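Local coordinates for protein agrobacterium tumefaciens DPS (Agrobacterium tumefaciens, PDB 1O9R) that oxidises iron(II) with hydrogen peroxide and stores it as ferric mineral inside a hollow dodecamer, shielding DNA from oxidative damage without binding it, at residues A[91-96]-A[115-120]; A[35-40]-A[57-62]; A[16-21]-A[131-136]; A[6-11]-A[74-79]; A[67-72]-A[137-142]. All coordinates share one frame; numbering follows the deposited sequence. Where two conformers were deposited one is given.

From the N terminus, 6-11 opens contact 4 and 16-21, early on helix 12-42, opens contact 3. Contact 2 then opens and closes within the hairpin of helices 12-42 and 48-75, nested inside both. Segment 67-72 opens contact 5 before 74-79, at the end of helix 48-75, closes contact 4. Contact 1 ties the linker after helix 84-90 to helix 103-130, nested inside contacts 3 and 5, which close in succession at 131-136 and 137-142. Contacts 3, 4 and 5 cross one another and touch at one end of the four-helix bundle; contact 2 lies across the chain's centre from contacts 3 and 4, and touches contact 1 through Y96.

Contact 1: A[91-96]-A[115-120]; sequences TKLKAY and GEVANM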
# COMPACT_ATOMS: atom_id res chain seq x y z
N THR A 91 -31.31 23.53 9.58
CA THR A 91 -31.55 22.09 9.74
C THR A 91 -33.02 21.74 9.89
O THR A 91 -33.75 22.53 10.49
CB THR A 91 -30.73 21.48 10.91
OG1 THR A 91 -30.99 20.08 10.95
CG2 THR A 91 -31.14 22.14 12.25
N LYS A 92 -33.42 20.58 9.38
CA LYS A 92 -34.79 20.08 9.55
C LYS A 92 -34.85 19.02 10.64
O LYS A 92 -35.96 18.50 10.91
CB LYS A 92 -35.37 19.49 8.26
CG LYS A 92 -35.54 20.53 7.16
CD LYS A 92 -35.95 21.89 7.57
CE LYS A 92 -37.23 22.20 8.27
NZ LYS A 92 -37.44 23.68 8.45
N LEU A 93 -33.72 18.71 11.30
CA LEU A 93 -33.74 17.66 12.29
C LEU A 93 -34.05 18.16 13.69
O LEU A 93 -33.60 19.24 14.05
CB LEU A 93 -32.35 16.96 12.34
CG LEU A 93 -31.89 16.50 10.95
CD1 LEU A 93 -30.59 15.74 11.21
CD2 LEU A 93 -32.92 15.59 10.28
N LYS A 94 -34.81 17.35 14.40
CA LYS A 94 -35.06 17.73 15.80
C LYS A 94 -33.78 17.46 16.61
O LYS A 94 -33.04 16.51 16.32
CB LYS A 94 -36.11 16.77 16.36
CG LYS A 94 -36.58 15.53 15.74
CD LYS A 94 -35.71 14.56 14.96
CE LYS A 94 -35.75 14.84 13.48
NZ LYS A 94 -34.58 14.58 12.65
N ALA A 95 -33.57 18.28 17.63
CA ALA A 95 -32.42 18.09 18.51
C ALA A 95 -32.31 16.66 19.01
O ALA A 95 -33.23 15.95 19.44
CB ALA A 95 -32.61 19.02 19.74
N TYR A 96 -31.03 16.18 18.93
CA TYR A 96 -30.78 14.80 19.35
C TYR A 96 -30.73 14.73 20.86
O TYR A 96 -30.09 15.54 21.54
CB TYR A 96 -29.39 14.37 18.74
CG TYR A 96 -29.20 12.87 18.80
CD1 TYR A 96 -29.74 12.03 17.81
CD2 TYR A 96 -28.52 12.28 19.86
CE1 TYR A 96 -29.61 10.66 17.84
CE2 TYR A 96 -28.40 10.89 19.89
CZ TYR A 96 -28.92 10.08 18.91
OH TYR A 96 -28.81 8.72 18.91
N GLY A 115 -33.78 8.65 8.23
CA GLY A 115 -34.93 8.58 7.34
C GLY A 115 -35.30 9.96 6.77
O GLY A 115 -35.54 10.11 5.58
N GLU A 116 -35.29 10.96 7.68
CA GLU A 116 -35.63 12.31 7.19
C GLU A 116 -34.64 12.83 6.17
O GLU A 116 -35.00 13.36 5.09
CB GLU A 116 -35.76 13.28 8.38
CG GLU A 116 -37.02 12.90 9.17
CD GLU A 116 -37.10 13.55 10.51
OE1 GLU A 116 -38.16 13.46 11.18
OE2 GLU A 116 -36.08 14.13 10.93
N VAL A 117 -33.34 12.61 6.42
CA VAL A 117 -32.34 13.10 5.45
C VAL A 117 -32.34 12.24 4.17
O VAL A 117 -32.28 12.82 3.07
CB VAL A 117 -30.95 13.06 6.10
CG1 VAL A 117 -29.89 13.54 5.07
CG2 VAL A 117 -30.94 14.01 7.31
N ALA A 118 -32.53 10.95 4.26
CA ALA A 118 -32.63 10.11 3.04
C ALA A 118 -33.80 10.66 2.19
O ALA A 118 -33.65 10.68 0.97
CB ALA A 118 -32.83 8.66 3.44
N ASN A 119 -34.93 10.91 2.87
CA ASN A 119 -36.09 11.32 2.07
C ASN A 119 -35.99 12.73 1.57
O ASN A 119 -36.42 13.03 0.43
CB ASN A 119 -37.33 11.13 2.99
CG ASN A 119 -37.61 9.67 3.25
OD1 ASN A 119 -37.26 8.75 2.51
ND2 ASN A 119 -38.34 9.34 4.33
N MET A 120 -35.25 13.60 2.28
CA MET A 120 -35.00 14.93 1.76
C MET A 120 -34.12 14.84 0.50
O MET A 120 -34.36 15.59 -0.49
CB MET A 120 -34.22 15.73 2.79
CG MET A 120 -33.50 16.99 2.43
SD MET A 120 -32.79 17.84 3.89
CE MET A 120 -33.96 17.11 5.15
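L93, in the irregular linker that follows helix 84-90, has its CA 7.6 Å from that of E116 on helix 103-130, so side chains must bridge the gap. L93 does so with one methyl: CD2 lies 3.9 Å from V117 CG2, the two side chains crossing at about a right angle. The same CD2 is 4.1 Å from E116 CB, where the leucine and the glutamate slide past each other in opposite directions. The backbone N of L93 donates to T91 OG1 at 3.1 Å, almost straight at 172°, in an ST turn just after the helix end; T91 OG1 also bonds D31 on helix 12-42. In the Dps subunit, a ferritin-like four-helix bundle, this linker runs from the short helix 84-90 to the third long helix and here lies against both helices 12-42 and 103-130. Farther along helix 103-130, M120 CE reaches K92 CB at 4.2 Å. One residue past L93, K94 and E116 meet tip to tip as a salt bridge, K94 NZ to E116 OE2. The modelled separation of 2.3 Å is too short to trust, and the positions of both atoms are doubtful.

Contact 2: A[35-40]-A[57-62]; sequences VTKQAH and TFRTQL
The R59 guanidinium is the flat group that touches across the pair: K37 comes to it obliquely, with CG 3.4 Å from R59 NH2, the two chains crossing at about a right angle. Farther out, K37 CE lies 4.1 Å from R59 CG. K37 bends at chi2 (-77°), which sets CD; the like charges do not meet, K37 NZ being 6.4 Å from R59 NH2. K37 NZ forms salt bridges with D56 and with D67 of a neighbouring subunit. R59 NE pairs with D63, while its NH2 donates to A33 O. The F58 ring turns off toward Y114; what F58 gives this contact is CB, 4.2 Å from T36 CG2. That methyl also lies 4.0 Å from R59 N, while T36 OG1, bonded to L32 O, is 3.6 Å from L62 CD1. T36 thus touches three residues, F58 and R59 through CG2 and L62 through OG1. Over these segments the helix axes come within 9.5 Å at 166°, the antiparallel arrangement of a helical hairpin. H40, at the end of 35-40, binds iron and stacks on H52, which puts this hairpin beside the dinuclear ferroxidase centre that Dps proteins build at their two-fold subunit interfaces.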
# COMPACT_ATOMS: atom_id res chain seq x y z
N VAL A 35 -24.89 14.35 14.72
CA VAL A 35 -25.72 13.38 15.41
C VAL A 35 -25.05 12.02 15.46
O VAL A 35 -25.11 11.27 16.44
CB VAL A 35 -27.07 13.29 14.63
CG1 VAL A 35 -27.75 12.00 14.86
CG2 VAL A 35 -27.96 14.48 15.07
N THR A 36 -24.45 11.61 14.32
CA THR A 36 -23.85 10.30 14.19
C THR A 36 -22.74 10.09 15.22
O THR A 36 -22.71 9.02 15.84
CB THR A 36 -23.34 10.15 12.75
OG1 THR A 36 -24.50 10.24 11.86
CG2 THR A 36 -22.70 8.82 12.48
N LYS A 37 -21.88 11.11 15.37
CA LYS A 37 -20.82 11.00 16.37
C LYS A 37 -21.39 11.11 17.79
O LYS A 37 -20.95 10.38 18.68
CB LYS A 37 -19.75 12.06 16.13
CG LYS A 37 -18.76 11.70 15.01
CD LYS A 37 -17.75 10.65 15.54
CE LYS A 37 -16.71 10.38 14.43
NZ LYS A 37 -15.69 9.45 15.06
N GLN A 38 -22.42 11.95 18.01
CA GLN A 38 -23.04 12.07 19.34
C GLN A 38 -23.51 10.70 19.79
O GLN A 38 -23.29 10.27 20.95
CB GLN A 38 -24.19 13.09 19.22
CG GLN A 38 -25.00 13.14 20.56
CD GLN A 38 -24.20 13.76 21.66
OE1 GLN A 38 -24.52 13.48 22.86
NE2 GLN A 38 -23.22 14.54 21.44
N ALA A 39 -24.17 9.93 18.92
CA ALA A 39 -24.65 8.60 19.28
C ALA A 39 -23.50 7.65 19.44
O ALA A 39 -23.40 6.93 20.46
CB ALA A 39 -25.56 8.11 18.14
N HIS A 40 -22.53 7.67 18.54
CA HIS A 40 -21.38 6.79 18.58
C HIS A 40 -20.63 6.86 19.90
O HIS A 40 -20.23 5.78 20.46
CB HIS A 40 -20.50 7.17 17.40
CG HIS A 40 -19.03 6.95 17.47
ND1 HIS A 40 -18.41 5.83 16.90
CD2 HIS A 40 -18.03 7.72 17.97
CE1 HIS A 40 -17.09 5.96 17.00
NE2 HIS A 40 -16.87 7.08 17.69
N THR A 57 -18.11 4.83 9.96
CA THR A 57 -18.15 4.73 8.49
C THR A 57 -19.24 5.66 7.96
O THR A 57 -19.04 6.35 6.94
CB THR A 57 -18.46 3.29 8.05
OG1 THR A 57 -17.39 2.45 8.55
CG2 THR A 57 -18.59 3.21 6.54
N PHE A 58 -20.40 5.76 8.63
CA PHE A 58 -21.45 6.65 8.15
C PHE A 58 -20.99 8.08 8.26
O PHE A 58 -21.29 8.89 7.35
CB PHE A 58 -22.69 6.48 9.05
CG PHE A 58 -23.42 5.18 8.88
CD1 PHE A 58 -24.54 5.03 9.71
CD2 PHE A 58 -23.07 4.22 7.93
CE1 PHE A 58 -25.25 3.83 9.61
CE2 PHE A 58 -23.85 3.07 7.85
CZ PHE A 58 -24.92 2.90 8.68
N ARG A 59 -20.25 8.47 9.30
CA ARG A 59 -19.78 9.83 9.43
C ARG A 59 -18.87 10.22 8.27
O ARG A 59 -19.04 11.28 7.67
CB ARG A 59 -19.16 10.10 10.80
CG ARG A 59 -18.48 11.48 10.86
CD ARG A 59 -19.50 12.66 10.70
NE ARG A 59 -18.69 13.87 10.82
CZ ARG A 59 -18.48 14.58 11.94
NH1 ARG A 59 -17.52 15.55 11.94
NH2 ARG A 59 -19.20 14.38 13.03
N THR A 60 -17.98 9.30 7.90
CA THR A 60 -17.06 9.58 6.75
C THR A 60 -17.92 9.79 5.51
O THR A 60 -17.64 10.71 4.72
CB THR A 60 -16.16 8.33 6.53
OG1 THR A 60 -15.31 8.32 7.70
CG2 THR A 60 -15.29 8.60 5.29
N GLN A 61 -18.95 8.97 5.28
CA GLN A 61 -19.74 9.19 4.06
C GLN A 61 -20.51 10.49 4.06
O GLN A 61 -20.62 11.17 3.05
CB GLN A 61 -20.74 8.02 3.91
CG GLN A 61 -20.04 6.70 3.69
CD GLN A 61 -20.98 5.51 3.71
OE1 GLN A 61 -22.20 5.60 3.82
NE2 GLN A 61 -20.39 4.32 3.62
N LEU A 62 -21.05 10.89 5.23
CA LEU A 62 -21.78 12.15 5.34
C LEU A 62 -20.81 13.30 5.13
O LEU A 62 -21.15 14.33 4.53
CB LEU A 62 -22.43 12.26 6.74
CG LEU A 62 -23.61 11.32 6.96
CD1 LEU A 62 -24.08 11.35 8.43
CD2 LEU A 62 -24.79 11.66 6.02

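Contact 3: A[16-21]-A[131-136]; sequences STVIGI and AGDPTT
V18 on helix 12-42 packs against the tight turn between helices 103-130 and 134-156, where one helix ends in a Schellman motif at G132 and the next starts directly with D133 as N-cap. The two V18 methyls divide the work. V18 CG1, anti to the backbone N (chi1 170°), meets T136 tip to tip, 3.4 Å from T136 CG2, tighter than usual for two methyl carbons. V18 CG2 rests on A131 CB at 3.8 Å, with T17 CG2 touching the same alanine less closely at 4.2 Å. Between these two contacts lies the D133 carboxylate, whose OD2 is 3.6 Å from V18 CG1. The cap itself is made by the other oxygen: T136 N donates to D133 OD1 at 3.1 Å with an N-H...O angle of 167°, although it meets the oxygen from above, 64° out of the carboxylate plane. T136 OG1 donates in turn to D133 OD2 at 2.5 Å, a very short bond. R72 of helix 48-75 completes the group, its NH2 in a salt bridge to D133 OD1 and its NE bonded to T136 OG1. The buried carboxylate is therefore gripped through both oxygens while V18 methyls lie against its OD2; the arginine and the start of the helix would be expected to favour its ionised form.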
# COMPACT_ATOMS: atom_id res chain seq x y z
N SER A 16 -30.08 29.57 -9.28
CA SER A 16 -30.64 30.03 -8.00
C SER A 16 -31.46 28.95 -7.32
O SER A 16 -31.38 28.72 -6.08
CB SER A 16 -31.53 31.25 -8.37
OG SER A 16 -32.10 31.83 -7.18
N THR A 17 -32.32 28.26 -8.07
CA THR A 17 -33.14 27.21 -7.48
C THR A 17 -32.27 26.12 -6.82
O THR A 17 -32.51 25.65 -5.71
CB THR A 17 -34.04 26.52 -8.52
OG1 THR A 17 -34.94 27.57 -9.04
CG2 THR A 17 -34.88 25.35 -8.07
N VAL A 18 -31.28 25.70 -7.63
CA VAL A 18 -30.52 24.53 -7.12
C VAL A 18 -29.62 24.97 -5.98
O VAL A 18 -29.39 24.16 -5.04
CB VAL A 18 -29.75 23.86 -8.24
CG1 VAL A 18 -28.78 22.83 -7.75
CG2 VAL A 18 -30.77 23.22 -9.21
N ILE A 19 -29.02 26.18 -5.95
CA ILE A 19 -28.27 26.62 -4.77
C ILE A 19 -29.14 26.50 -3.53
O ILE A 19 -28.68 26.06 -2.47
CB ILE A 19 -27.77 28.07 -5.01
CG1 ILE A 19 -26.60 27.98 -6.03
CG2 ILE A 19 -27.35 28.72 -3.69
CD1 ILE A 19 -26.25 29.39 -6.53
N GLY A 20 -30.44 26.90 -3.60
CA GLY A 20 -31.30 26.78 -2.43
C GLY A 20 -31.49 25.35 -1.94
O GLY A 20 -31.43 25.05 -0.76
N ILE A 21 -31.68 24.43 -2.92
CA ILE A 21 -31.82 23.01 -2.60
C ILE A 21 -30.52 22.49 -1.95
O ILE A 21 -30.62 21.73 -0.97
CB ILE A 21 -32.14 22.23 -3.88
CG1 ILE A 21 -33.51 22.65 -4.47
CG2 ILE A 21 -32.16 20.73 -3.63
CD1 ILE A 21 -33.63 22.12 -5.90
N ALA A 131 -35.26 21.29 -12.36
CA ALA A 131 -34.61 22.58 -12.66
C ALA A 131 -33.70 22.46 -13.87
O ALA A 131 -33.22 23.53 -14.32
CB ALA A 131 -33.85 23.10 -11.44
N GLY A 132 -33.46 21.31 -14.47
CA GLY A 132 -32.61 21.21 -15.64
C GLY A 132 -31.14 21.05 -15.30
O GLY A 132 -30.26 21.36 -16.10
N ASP A 133 -30.87 20.49 -14.10
CA ASP A 133 -29.46 20.34 -13.67
C ASP A 133 -29.17 18.89 -13.35
O ASP A 133 -29.12 18.46 -12.14
CB ASP A 133 -29.23 21.27 -12.48
CG ASP A 133 -27.77 21.30 -12.02
OD1 ASP A 133 -26.95 20.57 -12.63
OD2 ASP A 133 -27.50 22.07 -11.06
N PRO A 134 -28.98 18.03 -14.31
CA PRO A 134 -28.69 16.62 -14.05
C PRO A 134 -27.35 16.46 -13.36
O PRO A 134 -27.21 15.40 -12.69
CB PRO A 134 -28.73 15.93 -15.41
CG PRO A 134 -28.90 16.99 -16.41
CD PRO A 134 -29.12 18.31 -15.76
N THR A 135 -26.39 17.35 -13.47
CA THR A 135 -25.12 17.21 -12.77
C THR A 135 -25.33 17.27 -11.27
O THR A 135 -24.89 16.43 -10.46
CB THR A 135 -24.11 18.22 -13.25
OG1 THR A 135 -23.92 17.89 -14.66
CG2 THR A 135 -22.79 18.16 -12.51
N THR A 136 -26.12 18.25 -10.82
CA THR A 136 -26.44 18.37 -9.42
C THR A 136 -27.34 17.20 -9.02
O THR A 136 -27.20 16.61 -7.95
CB THR A 136 -27.23 19.66 -9.10
OG1 THR A 136 -26.33 20.71 -9.34
CG2 THR A 136 -27.74 19.61 -7.64

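Contact 4: A[6-11]-A[74-79]; sequences TKNDLP and VQLGGT
T6, N8 and L10 of the N-terminal tail lie along the end of helix 48-75, where the chain turns out of the helix through a Schellman motif with G77 at its positive-phi position. G77 N bonds V74 O at 2.9 Å in that turn. L76 carries the packing: its CD2 meets L10 CD2 at 4.0 Å, and the N8 amide group lies beside the same methyl. L76 also touches V18 and I19 on helix 12-42 and D133, so it lies between the tail and helix 12-42 in an apolar cluster. T6 sits at the other end, its CG2 4.1 Å from Q75 O. T6 OG1, anti to the backbone N (chi1 174°), accepts from N8 N at 3.1 Å with an N-H...O angle of 162°, an ST turn that folds the tail at this point. T6 OG1 is also bonded to E155 of a neighbouring subunit, and D9 pairs there with R122. This double hold is consistent with the absence of DNA binding; in some Dps relatives flexible N-terminal tails do bind DNA. Here an ordered tail meets the Schellman-ended helix of a ferritin-like bundle.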
# COMPACT_ATOMS: atom_id res chain seq x y z
N THR A 6 -19.33 33.13 -13.32
CA THR A 6 -18.73 31.90 -13.83
C THR A 6 -19.11 31.69 -15.29
O THR A 6 -20.22 32.07 -15.71
CB THR A 6 -19.13 30.69 -12.99
OG1 THR A 6 -18.66 29.47 -13.55
CG2 THR A 6 -20.65 30.53 -12.80
N LYS A 7 -18.27 31.00 -16.01
CA LYS A 7 -18.47 30.59 -17.41
C LYS A 7 -19.49 29.45 -17.42
O LYS A 7 -20.07 29.15 -18.48
CB LYS A 7 -17.20 30.08 -18.07
CG LYS A 7 -15.98 30.97 -18.25
CD LYS A 7 -16.33 32.19 -19.10
CE LYS A 7 -15.07 33.01 -19.38
NZ LYS A 7 -15.42 34.17 -20.27
N ASN A 8 -19.75 28.76 -16.31
CA ASN A 8 -20.76 27.71 -16.19
C ASN A 8 -22.11 28.20 -16.75
O ASN A 8 -22.61 29.18 -16.20
CB ASN A 8 -20.88 27.27 -14.74
CG ASN A 8 -21.70 26.03 -14.58
OD1 ASN A 8 -21.32 24.99 -13.90
ND2 ASN A 8 -22.87 26.02 -15.14
N ASP A 9 -22.63 27.57 -17.81
CA ASP A 9 -23.82 28.16 -18.49
C ASP A 9 -25.14 27.58 -18.05
O ASP A 9 -26.17 27.77 -18.75
CB ASP A 9 -23.67 28.09 -20.01
CG ASP A 9 -23.80 26.73 -20.64
OD1 ASP A 9 -24.02 25.73 -19.94
OD2 ASP A 9 -23.73 26.60 -21.90
N LEU A 10 -25.25 26.90 -16.92
CA LEU A 10 -26.57 26.50 -16.39
C LEU A 10 -27.39 27.77 -16.25
O LEU A 10 -26.89 28.81 -15.75
CB LEU A 10 -26.44 25.86 -14.99
CG LEU A 10 -27.71 25.24 -14.45
CD1 LEU A 10 -28.18 24.02 -15.21
CD2 LEU A 10 -27.55 24.89 -12.96
N PRO A 11 -28.61 27.80 -16.75
CA PRO A 11 -29.39 29.04 -16.65
C PRO A 11 -29.44 29.63 -15.28
O PRO A 11 -29.51 28.93 -14.25
CB PRO A 11 -30.77 28.62 -17.17
CG PRO A 11 -30.43 27.53 -18.13
CD PRO A 11 -29.33 26.72 -17.42
N VAL A 74 -20.87 26.39 -4.68
CA VAL A 74 -19.89 27.39 -5.11
C VAL A 74 -19.61 27.32 -6.59
O VAL A 74 -19.36 28.35 -7.23
CB VAL A 74 -18.60 27.26 -4.25
CG1 VAL A 74 -19.02 27.52 -2.77
CG2 VAL A 74 -17.87 25.98 -4.16
N GLN A 75 -19.63 26.11 -7.15
CA GLN A 75 -19.46 25.95 -8.59
C GLN A 75 -20.53 26.77 -9.32
O GLN A 75 -20.22 27.24 -10.43
CB GLN A 75 -19.61 24.48 -9.00
CG GLN A 75 -18.37 23.66 -8.59
CD GLN A 75 -18.69 22.19 -8.57
OE1 GLN A 75 -19.46 21.67 -9.36
NE2 GLN A 75 -18.15 21.47 -7.56
N LEU A 76 -21.72 26.85 -8.79
CA LEU A 76 -22.83 27.58 -9.44
C LEU A 76 -22.76 29.05 -9.08
O LEU A 76 -23.76 29.71 -9.48
CB LEU A 76 -24.13 26.88 -9.12
CG LEU A 76 -24.24 25.43 -9.60
CD1 LEU A 76 -25.59 24.87 -9.17
CD2 LEU A 76 -24.03 25.33 -11.11
N GLY A 77 -21.75 29.56 -8.41
CA GLY A 77 -21.65 31.00 -8.14
C GLY A 77 -22.23 31.36 -6.79
O GLY A 77 -22.33 32.57 -6.52
N GLY A 78 -22.70 30.43 -5.99
CA GLY A 78 -23.28 30.73 -4.67
C GLY A 78 -22.21 30.70 -3.57
O GLY A 78 -21.02 30.53 -3.77
N THR A 79 -22.75 30.84 -2.37
CA THR A 79 -21.98 30.77 -1.12
C THR A 79 -22.44 29.55 -0.35
O THR A 79 -23.62 29.39 -0.00
CB THR A 79 -22.24 32.04 -0.29
OG1 THR A 79 -21.82 33.17 -1.08
CG2 THR A 79 -21.44 31.99 1.00

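Contact 5: A[67-72]-A[137-142]; sequences DTIAER and ADIFTA
I139 on helix 134-156 points into the groove formed by T68, I69 and R72 on helix 48-75, a pairing of antiparallel helices in the ferritin-like four-helix bundle: the local axes pass 10.2 Å apart at 169°. The isoleucine's two branch ends, CG2 and CD1, have different nearest partners. CG2, anti to the backbone N, lies 3.6 Å from T68 CG2 and 4.0 Å from I69 CG1. CG1 is anti to the carbonyl carbon, and a nearly straight chi2 of 166° carries CD1 the other way, onto the aliphatic part of R72. There CD1 sits 3.7 Å from R72 CG, with CB and CD almost as near. R72 has its CG anti to the backbone N and then bends at chi2 (58°), which brings CD round the isoleucine methyl; the guanidinium beyond takes a salt bridge to D148 of a neighbouring subunit. T68 keeps its hydroxyl on its own helix, OG1 bonded to N64 O, which leaves the methyl to face I139. I69 extends past I139, and its CD1 comes 4.0 Å from F140 CE2, the two side chains crossing at about a right angle; L22 of helix 12-42 touches both I69 and F140. The iron ligand E71 lies on the same stretch of helix 48-75. Two residues before I139, A137 O accepts twice from T141, one turn farther on: from its backbone N at 2.8 Å, and from OG1, above the carbonyl plane, also at 2.8 Å.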
# COMPACT_ATOMS: atom_id res chain seq x y z
N ASP A 67 -19.47 17.61 1.66
CA ASP A 67 -18.47 18.40 0.94
C ASP A 67 -18.88 18.52 -0.51
O ASP A 67 -18.72 19.59 -1.16
CB ASP A 67 -17.12 17.62 0.97
CG ASP A 67 -16.44 17.94 2.29
OD1 ASP A 67 -16.97 18.78 3.04
OD2 ASP A 67 -15.41 17.31 2.62
N THR A 68 -19.37 17.42 -1.14
CA THR A 68 -19.73 17.49 -2.57
C THR A 68 -20.87 18.49 -2.77
O THR A 68 -20.91 19.18 -3.80
CB THR A 68 -20.09 16.11 -3.08
OG1 THR A 68 -18.90 15.28 -2.84
CG2 THR A 68 -20.36 16.00 -4.57
N ILE A 69 -21.88 18.46 -1.88
CA ILE A 69 -23.02 19.40 -1.99
C ILE A 69 -22.53 20.81 -1.83
O ILE A 69 -22.94 21.69 -2.65
CB ILE A 69 -24.05 18.97 -0.91
CG1 ILE A 69 -24.76 17.70 -1.36
CG2 ILE A 69 -25.06 20.07 -0.62
CD1 ILE A 69 -25.56 16.98 -0.23
N ALA A 70 -21.69 21.12 -0.83
CA ALA A 70 -21.22 22.48 -0.65
C ALA A 70 -20.43 22.96 -1.85
O ALA A 70 -20.53 24.13 -2.25
CB ALA A 70 -20.35 22.51 0.62
N GLU A 71 -19.52 22.09 -2.35
CA GLU A 71 -18.73 22.51 -3.52
C GLU A 71 -19.65 22.81 -4.71
O GLU A 71 -19.27 23.73 -5.47
CB GLU A 71 -17.74 21.39 -3.91
CG GLU A 71 -16.67 21.06 -2.87
CD GLU A 71 -15.80 19.88 -3.39
OE1 GLU A 71 -16.12 19.17 -4.35
OE2 GLU A 71 -14.89 19.56 -2.61
N ARG A 72 -20.74 22.08 -4.86
CA ARG A 72 -21.64 22.39 -6.00
C ARG A 72 -22.25 23.75 -5.83
O ARG A 72 -22.40 24.39 -6.90
CB ARG A 72 -22.69 21.27 -6.08
CG ARG A 72 -23.56 21.35 -7.34
CD ARG A 72 -22.66 21.30 -8.62
NE ARG A 72 -23.61 21.26 -9.76
CZ ARG A 72 -23.15 21.48 -11.00
NH1 ARG A 72 -21.88 21.71 -11.26
NH2 ARG A 72 -24.03 21.41 -12.04
N ALA A 137 -28.29 16.77 -9.87
CA ALA A 137 -29.13 15.63 -9.50
C ALA A 137 -28.25 14.38 -9.29
O ALA A 137 -28.59 13.60 -8.41
CB ALA A 137 -30.21 15.36 -10.58
N ASP A 138 -27.17 14.23 -10.05
CA ASP A 138 -26.31 13.06 -9.85
C ASP A 138 -25.59 13.13 -8.51
O ASP A 138 -25.42 12.06 -7.88
CB ASP A 138 -25.28 13.10 -11.00
CG ASP A 138 -24.41 11.83 -10.98
OD1 ASP A 138 -23.20 11.95 -10.67
OD2 ASP A 138 -24.96 10.76 -11.25
N ILE A 139 -25.22 14.31 -8.06
CA ILE A 139 -24.59 14.46 -6.73
C ILE A 139 -25.58 13.97 -5.69
O ILE A 139 -25.22 13.25 -4.72
CB ILE A 139 -24.18 15.93 -6.50
CG1 ILE A 139 -22.92 16.21 -7.34
CG2 ILE A 139 -23.93 16.21 -5.00
CD1 ILE A 139 -22.63 17.72 -7.46
N PHE A 140 -26.87 14.38 -5.83
CA PHE A 140 -27.84 13.95 -4.82
C PHE A 140 -28.15 12.46 -4.99
O PHE A 140 -28.45 11.77 -3.99
CB PHE A 140 -29.16 14.76 -4.96
CG PHE A 140 -29.07 16.13 -4.36
CD1 PHE A 140 -29.35 17.23 -5.18
CD2 PHE A 140 -28.78 16.32 -3.02
CE1 PHE A 140 -29.32 18.50 -4.64
CE2 PHE A 140 -28.75 17.60 -2.52
CZ PHE A 140 -29.03 18.71 -3.32
N THR A 141 -28.08 11.88 -6.21
CA THR A 141 -28.32 10.48 -6.41
C THR A 141 -27.25 9.63 -5.73
O THR A 141 -27.55 8.61 -5.10
CB THR A 141 -28.43 10.16 -7.88
OG1 THR A 141 -29.51 10.91 -8.46
CG2 THR A 141 -28.78 8.68 -8.09
N ALA A 142 -26.01 10.07 -5.87
CA ALA A 142 -24.92 9.30 -5.17
C ALA A 142 -25.15 9.37 -3.67
O ALA A 142 -24.95 8.35 -2.98
CB ALA A 142 -23.57 9.91 -5.56